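Local coordinates for protein thymidylate synthase ThyX (Streptomyces cacaoi subsp. asoensis, PDB 4P5A) that methylates UMP and dUMP as an FAD-dependent homotetramer, probably taking the methyl group from methylenetetrahydrofolate and reducing power from NADPH, at residues S19-L24 / E66-T71; A25-A30 / R50-Y55; M70-R75 / A179-R184. All coordinates share one frame; numbering follows the deposited sequence.

Contact 1: S19-L24 / E66-T71. With FAD (flavin-adenine dinucleotide), chain L.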
# COMPACT_ATOMS: atom_id res chain seq x y z
N SER B 19 11.89 -18.01 5.42
CA SER B 19 11.25 -17.67 4.14
C SER B 19 10.24 -18.70 3.77
O SER B 19 10.26 -19.87 4.33
CB SER B 19 12.31 -17.63 3.02
OG SER B 19 13.01 -18.90 2.88
N SER B 20 9.38 -18.36 2.82
CA SER B 20 8.62 -19.38 2.17
C SER B 20 8.54 -18.85 0.74
O SER B 20 7.63 -18.06 0.42
CB SER B 20 7.24 -19.45 2.82
OG SER B 20 6.42 -20.31 2.09
N ALA B 21 9.54 -19.18 -0.05
CA ALA B 21 9.60 -18.61 -1.40
C ALA B 21 10.28 -19.55 -2.33
O ALA B 21 11.37 -20.15 -1.98
CB ALA B 21 10.41 -17.34 -1.40
N SER B 22 9.66 -19.74 -3.48
CA SER B 22 10.26 -20.64 -4.49
C SER B 22 9.70 -20.26 -5.85
O SER B 22 8.66 -19.61 -5.94
CB SER B 22 9.84 -22.09 -4.16
OG SER B 22 8.42 -22.25 -4.36
N ASP B 23 10.38 -20.72 -6.93
CA ASP B 23 9.81 -20.45 -8.20
C ASP B 23 8.51 -21.14 -8.44
O ASP B 23 7.62 -20.63 -9.09
CB ASP B 23 10.83 -20.93 -9.29
CG ASP B 23 12.19 -20.10 -9.27
OD1 ASP B 23 13.30 -20.72 -9.29
OD2 ASP B 23 12.16 -18.82 -9.22
N LEU B 24 8.37 -22.35 -7.88
CA LEU B 24 7.10 -23.05 -8.00
C LEU B 24 5.93 -22.26 -7.43
O LEU B 24 4.83 -22.33 -7.98
CB LEU B 24 7.23 -24.38 -7.27
CG LEU B 24 5.86 -25.04 -7.15
CD1 LEU B 24 5.37 -25.73 -8.47
CD2 LEU B 24 5.82 -25.98 -5.89
N GLU B 66 4.14 -12.15 -5.89
CA GLU B 66 3.89 -11.69 -4.49
C GLU B 66 3.51 -12.83 -3.56
O GLU B 66 3.39 -12.55 -2.33
CB GLU B 66 2.72 -10.67 -4.47
CG GLU B 66 3.07 -9.41 -5.24
CD GLU B 66 1.88 -8.39 -5.29
OE1 GLU B 66 0.88 -8.58 -4.54
OE2 GLU B 66 1.99 -7.44 -6.06
N HIS B 67 3.27 -14.03 -4.10
CA HIS B 67 2.69 -15.08 -3.23
C HIS B 67 3.82 -15.85 -2.55
O HIS B 67 4.00 -17.05 -2.75
CB HIS B 67 1.74 -15.99 -4.04
CG HIS B 67 0.58 -15.19 -4.54
ND1 HIS B 67 -0.62 -15.10 -3.87
CD2 HIS B 67 0.47 -14.38 -5.61
CE1 HIS B 67 -1.44 -14.27 -4.49
NE2 HIS B 67 -0.82 -13.82 -5.56
N ASN B 68 4.62 -15.14 -1.73
CA ASN B 68 5.73 -15.74 -1.02
C ASN B 68 6.21 -14.80 0.02
O ASN B 68 5.70 -13.66 0.04
CB ASN B 68 6.90 -16.07 -2.00
CG ASN B 68 7.24 -14.92 -2.95
OD1 ASN B 68 6.98 -14.94 -4.22
ND2 ASN B 68 7.75 -13.96 -2.39
N SER B 69 7.22 -15.16 0.78
CA SER B 69 7.71 -14.22 1.80
C SER B 69 9.18 -14.52 2.11
O SER B 69 9.60 -15.72 2.07
CB SER B 69 6.87 -14.38 3.03
OG SER B 69 7.30 -13.51 4.04
N MET B 70 9.91 -13.48 2.43
CA MET B 70 11.28 -13.66 2.91
C MET B 70 11.49 -12.73 4.08
O MET B 70 11.09 -11.55 3.96
CB MET B 70 12.27 -13.26 1.80
CG MET B 70 12.38 -14.41 0.72
SD MET B 70 13.21 -13.70 -0.77
CE MET B 70 11.85 -12.71 -1.62
N THR B 71 12.16 -13.18 5.12
CA THR B 71 12.37 -12.20 6.26
C THR B 71 13.86 -12.11 6.49
O THR B 71 14.53 -13.14 6.66
CB THR B 71 11.74 -12.72 7.53
OG1 THR B 71 10.27 -12.77 7.38
CG2 THR B 71 12.11 -11.89 8.80
PA FAD L . -1.12 -1.75 -8.02
O1A FAD L . -1.56 -0.44 -8.14
O2A FAD L . -1.91 -2.62 -7.13
O5B FAD L . 0.35 -1.64 -7.38
C5B FAD L . 1.21 -0.76 -7.92
C4B FAD L . 2.71 -1.25 -7.73
O4B FAD L . 2.82 -1.12 -6.29
C3B FAD L . 2.99 -2.72 -8.02
O3B FAD L . 3.38 -2.70 -9.40
C2B FAD L . 4.16 -3.03 -7.12
O2B FAD L . 5.41 -2.42 -7.61
C1B FAD L . 3.67 -2.30 -5.87
N9A FAD L . 2.85 -3.14 -4.96
C8A FAD L . 1.61 -2.85 -4.47
N7A FAD L . 1.29 -3.82 -3.54
C5A FAD L . 2.31 -4.72 -3.47
C6A FAD L . 2.49 -5.88 -2.74
N6A FAD L . 1.60 -6.30 -1.83
N1A FAD L . 3.67 -6.56 -2.89
C2A FAD L . 4.60 -6.10 -3.72
N3A FAD L . 4.45 -4.94 -4.45
C4A FAD L . 3.29 -4.26 -4.36
N1 FAD L . -4.95 -10.42 -12.54
C2 FAD L . -5.34 -11.64 -12.22
O2 FAD L . -5.70 -11.91 -11.06
N3 FAD L . -5.30 -12.68 -13.16
C4 FAD L . -4.85 -12.47 -14.44
O4 FAD L . -4.81 -13.44 -15.25
C4X FAD L . -4.43 -11.17 -14.81
N5 FAD L . -3.96 -10.92 -16.07
C5X FAD L . -3.72 -9.59 -16.44
C6 FAD L . -3.41 -9.25 -17.81
C7 FAD L . -3.23 -7.88 -18.12
C7M FAD L . -2.86 -7.60 -19.62
C8 FAD L . -3.34 -6.84 -17.18
C8M FAD L . -3.11 -5.32 -17.42
C9 FAD L . -3.66 -7.19 -15.86
C9A FAD L . -3.81 -8.53 -15.51
N10 FAD L . -4.20 -8.84 -14.17
C10 FAD L . -4.49 -10.13 -13.86
C1' FAD L . -4.24 -7.81 -13.10
C2' FAD L . -2.74 -7.61 -12.60
O2' FAD L . -2.18 -8.80 -11.99
C3' FAD L . -2.71 -6.51 -11.55
O3' FAD L . -3.62 -6.84 -10.50
C4' FAD L . -3.11 -5.13 -12.13
O4' FAD L . -2.46 -4.95 -13.37
C5' FAD L . -2.66 -4.01 -11.21
O5' FAD L . -1.19 -3.94 -11.33
P FAD L . -0.30 -3.68 -10.01
O1P FAD L . -0.46 -4.75 -9.02
O2P FAD L . 1.10 -3.60 -10.60
O3P FAD L . -0.84 -2.28 -9.50

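Contact 2: A25-A30 / R50-Y55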
# COMPACT_ATOMS: atom_id res chain seq x y z
N ALA B 25 6.17 -21.49 -6.38
CA ALA B 25 5.05 -20.70 -5.79
C ALA B 25 4.52 -19.67 -6.80
O ALA B 25 3.33 -19.30 -6.77
CB ALA B 25 5.59 -19.98 -4.45
N VAL B 26 5.40 -19.17 -7.66
CA VAL B 26 4.95 -18.21 -8.69
C VAL B 26 4.10 -18.87 -9.74
O VAL B 26 3.12 -18.31 -10.16
CB VAL B 26 6.17 -17.62 -9.40
CG1 VAL B 26 5.76 -16.49 -10.50
CG2 VAL B 26 7.09 -17.03 -8.39
N VAL B 27 4.59 -20.04 -10.26
CA VAL B 27 3.92 -20.78 -11.30
C VAL B 27 2.51 -21.19 -10.81
O VAL B 27 1.54 -21.06 -11.57
CB VAL B 27 4.75 -22.10 -11.56
CG1 VAL B 27 3.92 -23.06 -12.49
CG2 VAL B 27 6.17 -21.69 -12.18
N LYS B 28 2.46 -21.64 -9.56
CA LYS B 28 1.11 -22.11 -9.00
C LYS B 28 0.16 -20.93 -8.97
O LYS B 28 -1.00 -21.10 -9.31
CB LYS B 28 1.26 -22.70 -7.62
CG LYS B 28 1.91 -24.14 -7.67
CD LYS B 28 2.15 -24.65 -6.25
CE LYS B 28 1.15 -25.75 -5.81
NZ LYS B 28 1.16 -26.03 -4.30
N ALA B 29 0.63 -19.77 -8.47
CA ALA B 29 -0.24 -18.55 -8.36
C ALA B 29 -0.65 -18.12 -9.73
O ALA B 29 -1.81 -17.88 -10.02
CB ALA B 29 0.50 -17.43 -7.67
N ALA B 30 0.29 -18.14 -10.70
CA ALA B 30 -0.03 -17.72 -12.04
C ALA B 30 -1.04 -18.62 -12.80
O ALA B 30 -1.89 -18.09 -13.57
CB ALA B 30 1.25 -17.64 -12.95
N ARG B 50 10.66 -22.07 -16.35
CA ARG B 50 11.42 -20.92 -16.90
C ARG B 50 10.62 -20.21 -17.98
O ARG B 50 10.63 -18.94 -18.07
CB ARG B 50 12.74 -21.39 -17.46
CG ARG B 50 13.55 -20.31 -18.00
CD ARG B 50 14.86 -20.90 -18.53
NE ARG B 50 15.75 -19.88 -19.09
CZ ARG B 50 15.76 -19.44 -20.37
NH1 ARG B 50 14.88 -19.87 -21.30
NH2 ARG B 50 16.63 -18.53 -20.71
N GLY B 51 10.01 -21.00 -18.88
CA GLY B 51 9.09 -20.37 -19.88
C GLY B 51 8.02 -19.44 -19.32
O GLY B 51 7.88 -18.29 -19.78
N LEU B 52 7.32 -19.89 -18.28
CA LEU B 52 6.24 -19.11 -17.74
C LEU B 52 6.80 -17.85 -17.01
O LEU B 52 6.28 -16.72 -17.16
CB LEU B 52 5.50 -19.98 -16.77
CG LEU B 52 4.12 -19.41 -16.27
CD1 LEU B 52 3.76 -19.88 -14.91
CD2 LEU B 52 3.39 -18.27 -16.94
N ILE B 53 7.87 -18.05 -16.28
CA ILE B 53 8.42 -16.94 -15.47
C ILE B 53 8.95 -15.89 -16.41
O ILE B 53 8.79 -14.73 -16.13
CB ILE B 53 9.45 -17.46 -14.49
CG1 ILE B 53 8.62 -18.12 -13.31
CG2 ILE B 53 10.43 -16.38 -13.95
CD1 ILE B 53 9.43 -18.90 -12.27
N ARG B 54 9.60 -16.30 -17.49
CA ARG B 54 10.11 -15.28 -18.48
C ARG B 54 8.98 -14.53 -19.12
O ARG B 54 9.08 -13.30 -19.23
CB ARG B 54 11.05 -15.92 -19.48
CG ARG B 54 12.39 -16.41 -18.84
CD ARG B 54 13.23 -17.20 -19.91
NE ARG B 54 13.44 -16.48 -21.21
CZ ARG B 54 14.39 -15.57 -21.46
NH1 ARG B 54 14.53 -15.06 -22.72
NH2 ARG B 54 15.24 -15.18 -20.49
N TYR B 55 7.89 -15.20 -19.43
CA TYR B 55 6.72 -14.58 -19.97
C TYR B 55 6.14 -13.58 -18.97
O TYR B 55 5.85 -12.41 -19.31
CB TYR B 55 5.66 -15.63 -20.34
CG TYR B 55 4.31 -14.99 -20.61
CD1 TYR B 55 4.03 -14.31 -21.83
CD2 TYR B 55 3.31 -15.04 -19.65
CE1 TYR B 55 2.74 -13.69 -22.04
CE2 TYR B 55 2.05 -14.44 -19.83
CZ TYR B 55 1.77 -13.76 -21.01
OH TYR B 55 0.50 -13.18 -21.12

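Contact 3: M70-R75 / A179-R184. With FAD (flavin-adenine dinucleotide), chain L.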
# COMPACT_ATOMS: atom_id res chain seq x y z
N MET B 70 9.91 -13.48 2.43
CA MET B 70 11.28 -13.66 2.91
C MET B 70 11.49 -12.73 4.08
O MET B 70 11.09 -11.55 3.96
CB MET B 70 12.27 -13.26 1.80
CG MET B 70 12.38 -14.41 0.72
SD MET B 70 13.21 -13.70 -0.77
CE MET B 70 11.85 -12.71 -1.62
N THR B 71 12.16 -13.18 5.12
CA THR B 71 12.37 -12.20 6.26
C THR B 71 13.86 -12.11 6.49
O THR B 71 14.53 -13.14 6.66
CB THR B 71 11.74 -12.72 7.53
OG1 THR B 71 10.27 -12.77 7.38
CG2 THR B 71 12.11 -11.89 8.80
N PHE B 72 14.38 -10.90 6.52
CA PHE B 72 15.82 -10.67 6.72
C PHE B 72 16.07 -10.00 8.06
O PHE B 72 15.33 -9.08 8.45
CB PHE B 72 16.35 -9.72 5.64
CG PHE B 72 16.30 -10.31 4.26
CD1 PHE B 72 17.27 -11.27 3.89
CD2 PHE B 72 15.29 -9.96 3.39
CE1 PHE B 72 17.27 -11.82 2.59
CE2 PHE B 72 15.26 -10.52 2.09
CZ PHE B 72 16.24 -11.45 1.72
N LEU B 73 17.18 -10.35 8.67
CA LEU B 73 17.71 -9.59 9.81
C LEU B 73 18.82 -8.73 9.26
O LEU B 73 19.83 -9.23 8.67
CB LEU B 73 18.36 -10.57 10.86
CG LEU B 73 19.04 -9.94 12.14
CD1 LEU B 73 18.06 -9.10 12.95
CD2 LEU B 73 19.47 -11.18 13.03
N VAL B 74 18.70 -7.41 9.46
CA VAL B 74 19.63 -6.48 8.86
C VAL B 74 20.27 -5.66 10.00
O VAL B 74 19.60 -5.16 10.87
CB VAL B 74 18.85 -5.46 7.94
CG1 VAL B 74 19.84 -4.42 7.32
CG2 VAL B 74 18.12 -6.25 6.80
N ARG B 75 21.60 -5.55 10.00
CA ARG B 75 22.29 -4.63 10.86
C ARG B 75 23.04 -3.55 10.07
O ARG B 75 23.89 -3.88 9.20
CB ARG B 75 23.29 -5.41 11.73
CG ARG B 75 23.98 -4.53 12.84
CD ARG B 75 24.89 -5.41 13.83
NE ARG B 75 24.39 -6.79 13.89
CZ ARG B 75 23.51 -7.26 14.78
NH1 ARG B 75 23.03 -6.49 15.77
NH2 ARG B 75 23.12 -8.52 14.70
N ALA B 179 13.19 -7.18 8.27
CA ALA B 179 12.64 -6.57 7.01
C ALA B 179 12.10 -7.78 6.22
O ALA B 179 12.86 -8.77 5.91
CB ALA B 179 13.74 -5.86 6.20
N THR B 180 10.79 -7.76 5.98
CA THR B 180 10.10 -8.87 5.29
C THR B 180 9.52 -8.36 3.94
O THR B 180 8.95 -7.28 3.88
CB THR B 180 8.95 -9.48 6.23
OG1 THR B 180 9.60 -10.13 7.37
CG2 THR B 180 8.13 -10.54 5.48
N CYS B 181 9.68 -9.16 2.88
CA CYS B 181 9.24 -8.70 1.52
C CYS B 181 8.77 -9.95 0.82
O CYS B 181 9.09 -11.07 1.26
CB CYS B 181 10.44 -8.10 0.66
SG CYS B 181 11.81 -9.16 0.60
N ASN B 182 7.92 -9.75 -0.16
CA ASN B 182 7.71 -10.81 -1.16
C ASN B 182 8.69 -10.55 -2.33
O ASN B 182 9.37 -9.50 -2.39
CB ASN B 182 6.26 -10.91 -1.61
CG ASN B 182 5.75 -9.62 -2.25
OD1 ASN B 182 6.39 -9.10 -3.18
ND2 ASN B 182 4.59 -9.05 -1.75
N ALA B 183 8.76 -11.52 -3.27
CA ALA B 183 9.80 -11.38 -4.29
C ALA B 183 9.54 -10.19 -5.23
O ALA B 183 10.50 -9.59 -5.76
CB ALA B 183 9.81 -12.68 -5.17
N ARG B 184 8.27 -9.80 -5.45
CA ARG B 184 7.97 -8.63 -6.31
C ARG B 184 8.51 -7.37 -5.62
O ARG B 184 9.16 -6.52 -6.29
CB ARG B 184 6.46 -8.57 -6.56
CG ARG B 184 6.22 -7.60 -7.79
CD ARG B 184 4.73 -7.21 -7.80
NE ARG B 184 4.47 -6.55 -9.10
CZ ARG B 184 3.22 -6.17 -9.44
NH1 ARG B 184 3.01 -5.61 -10.69
NH2 ARG B 184 2.20 -6.35 -8.58
PA FAD L . -1.12 -1.75 -8.02
O1A FAD L . -1.56 -0.44 -8.14
O2A FAD L . -1.91 -2.62 -7.13
O5B FAD L . 0.35 -1.64 -7.38
C5B FAD L . 1.21 -0.76 -7.92
C4B FAD L . 2.71 -1.25 -7.73
O4B FAD L . 2.82 -1.12 -6.29
C3B FAD L . 2.99 -2.72 -8.02
O3B FAD L . 3.38 -2.70 -9.40
C2B FAD L . 4.16 -3.03 -7.12
O2B FAD L . 5.41 -2.42 -7.61
C1B FAD L . 3.67 -2.30 -5.87
N9A FAD L . 2.85 -3.14 -4.96
C8A FAD L . 1.61 -2.85 -4.47
N7A FAD L . 1.29 -3.82 -3.54
C5A FAD L . 2.31 -4.72 -3.47
C6A FAD L . 2.49 -5.88 -2.74
N6A FAD L . 1.60 -6.30 -1.83
N1A FAD L . 3.67 -6.56 -2.89
C2A FAD L . 4.60 -6.10 -3.72
N3A FAD L . 4.45 -4.94 -4.45
C4A FAD L . 3.29 -4.26 -4.36
N1 FAD L . -4.95 -10.42 -12.54
C2 FAD L . -5.34 -11.64 -12.22
O2 FAD L . -5.70 -11.91 -11.06
N3 FAD L . -5.30 -12.68 -13.16
C4 FAD L . -4.85 -12.47 -14.44
O4 FAD L . -4.81 -13.44 -15.25
C4X FAD L . -4.43 -11.17 -14.81
N5 FAD L . -3.96 -10.92 -16.07
C5X FAD L . -3.72 -9.59 -16.44
C6 FAD L . -3.41 -9.25 -17.81
C7 FAD L . -3.23 -7.88 -18.12
C7M FAD L . -2.86 -7.60 -19.62
C8 FAD L . -3.34 -6.84 -17.18
C8M FAD L . -3.11 -5.32 -17.42
C9 FAD L . -3.66 -7.19 -15.86
C9A FAD L . -3.81 -8.53 -15.51
N10 FAD L . -4.20 -8.84 -14.17
C10 FAD L . -4.49 -10.13 -13.86
C1' FAD L . -4.24 -7.81 -13.10
C2' FAD L . -2.74 -7.61 -12.60
O2' FAD L . -2.18 -8.80 -11.99
C3' FAD L . -2.71 -6.51 -11.55
O3' FAD L . -3.62 -6.84 -10.50
C4' FAD L . -3.11 -5.13 -12.13
O4' FAD L . -2.46 -4.95 -13.37
C5' FAD L . -2.66 -4.01 -11.21
O5' FAD L . -1.19 -3.94 -11.33
P FAD L . -0.30 -3.68 -10.01
O1P FAD L . -0.46 -4.75 -9.02
O2P FAD L . 1.10 -3.60 -10.60
O3P FAD L . -0.84 -2.28 -9.50

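Contact 1: S19-L24 / E66-T71
The tail of strand 13-20 runs antiparallel to the start of strand 69-77, with Ser-20 and Ser-69 as a hydrogen-bonded pair and Ser-19 and Met-70 as the non-hydrogen-bonded pair beside it. Ser-20 N gives a nearly straight bond to Ser-69 O (2.8 Å, 163°), arriving in the plane of that carbonyl. The return bond, Ser-69 N to Ser-20 O at 3.0 Å, comes from well above the carbonyl plane. Past the pair, Asn-68 CB presses on Ser-20 O at 3.2 Å and lies 3.8 Å from Ala-21 CB. On the face carrying Ser-19 and Met-70, Met-70 CG sits beside its own backbone N (chi1 -78°), which sets it against both Ser-19 CB at 4.0 Å and Ala-21 CB at 4.1 Å; Leu-223 of helix 207-223 packs on both Ser-19 and Met-70. The other face, with Ser-20 and Ser-69, meets the same two serines of the second subunit. Glu-66 reaches away from strand 13-20 toward FAD, its chain extended beyond CG, so that CD stands 3.5 Å from FAD N1A. OE2 forms salt bridges with Arg-184 and with Arg-88 of the third subunit, and OE1 a hydrogen bond with Ser-91 of the second. Two arginines on one oxygen would probably favour an ionised carboxylate at the adenine. The backbone ladder thus joins the strands with little help from polar side chains, while the charged chemistry of the 66-71 segment is spent on the cofactor site shared by three subunits.

Contact 2: A25-A30 / R50-Y55
Two guanidinium groups, one helical turn apart on helix 48-58, lie against each other on the side turned from helix 23-30. Arg-54 CD sits 3.3 Å above one face of the Arg-50 guanidinium, over its centre, while Arg-50 NH2 stands 3.4 Å above one face of the Arg-54 guanidinium, displaced toward its rim. The Tyr-55 ring also takes no part between the helices; its OH bonds to Gly-122 O of the third subunit. What joins residues 25-30 to 50-55 is wholly aliphatic. Leu-52, with CG anti to its backbone N (chi1 -169°), pushes CD1 onto helix 23-30, where it rests 3.7 Å from Val-27 CA and 3.9 Å from Ala-30 CB. Val-27 CG1 meets the same methyl at 4.0 Å, the two side chains crossing obliquely, so one leucine branch fits between residues three apart on the facing helix. Nearer the start of helix 23-30, Ile-53 provides the second point of contact: its CD1 meets Val-27 CG2 at 4.3 Å and its CG1 meets Val-26 CG1. Ile-53 also packs on Thr-227 and Ala-230 of helix 225-233, and Val-26 on Phe-65 and Met-224, so the apolar seam continues onto helix 225-233 and the neighbouring loops. The segment axes pass 10.1 Å apart at 71°, a steep crossing that confines the contact to a few residues. It is ordinary helix-helix packing in the ThyX fold, placed beside the cofactor site: the Ala-30 side chain is about 6 Å from that of the FAD-binding His-61.

Contact 3: M70-R75 / A179-R184
Strands 69-77 and 174-181 form the middle of the four-stranded antiparallel sheet, and their side chains meet on both faces. On one face Thr-71 and Thr-180 cross obliquely, each with OG1 beside its own backbone N, and the two hydroxyls share a hydrogen bond (OG1 to OG1, 2.7 Å); Thr-180 OG1 is also bonded to His-67 ND1 of the second subunit. On the other face the Phe-72 ring offers its edge to Cys-181, whose SG lies in the ring plane, 4.0 Å from CE2. Met-70 bends at chi3 (-78°) and carries its CE to 3.6 Å from Ala-183 CA, at the start of helix 183-193. The backbone keeps this order with bonds such as Phe-72 N to Ala-179 O, 2.7 Å and nearly straight. Beyond the strand, Arg-184 runs extended to the FAD pyrophosphate, where NH1 hydrogen-bonds to O2P at 2.8 Å, at a bent angle, and NH2 to O1P at 3.1 Å, more nearly straight, with FAD O3B over one guanidinium face. An alanine here would remove both phosphate bonds and the salt bridges to Glu-66 and the Pro-239 carboxylate, and would probably weaken hold on the cofactor. Asn-182 caps helix 183-193 through OD1 to Ala-185 N, while ND2 donates an almost perfectly straight hydrogen bond to FAD N1A (2.9 Å, 178°).

Along the chain contact 2 lies nested inside the loop closed by contact 1, and contact 3 opens on the strand where contact 1 ends. Contacts 1 and 3, with centres about 10 Å apart, share Met-70 and Thr-71 and sit on either side of strand 69-77 in one sheet. Contact 2, about 13 Å from contact 1 and 21 Å from contact 3 (centre to centre), uses helix 23-30, which follows strand 13-20; it touches contact 1 through His-67 on Ala-29 but not contact 3. The sheet thus brings Glu-66 and Asn-182 to the same adenine, with Arg-184 on the adjoining pyrophosphate, while the helix pair lies beyond the sheet end.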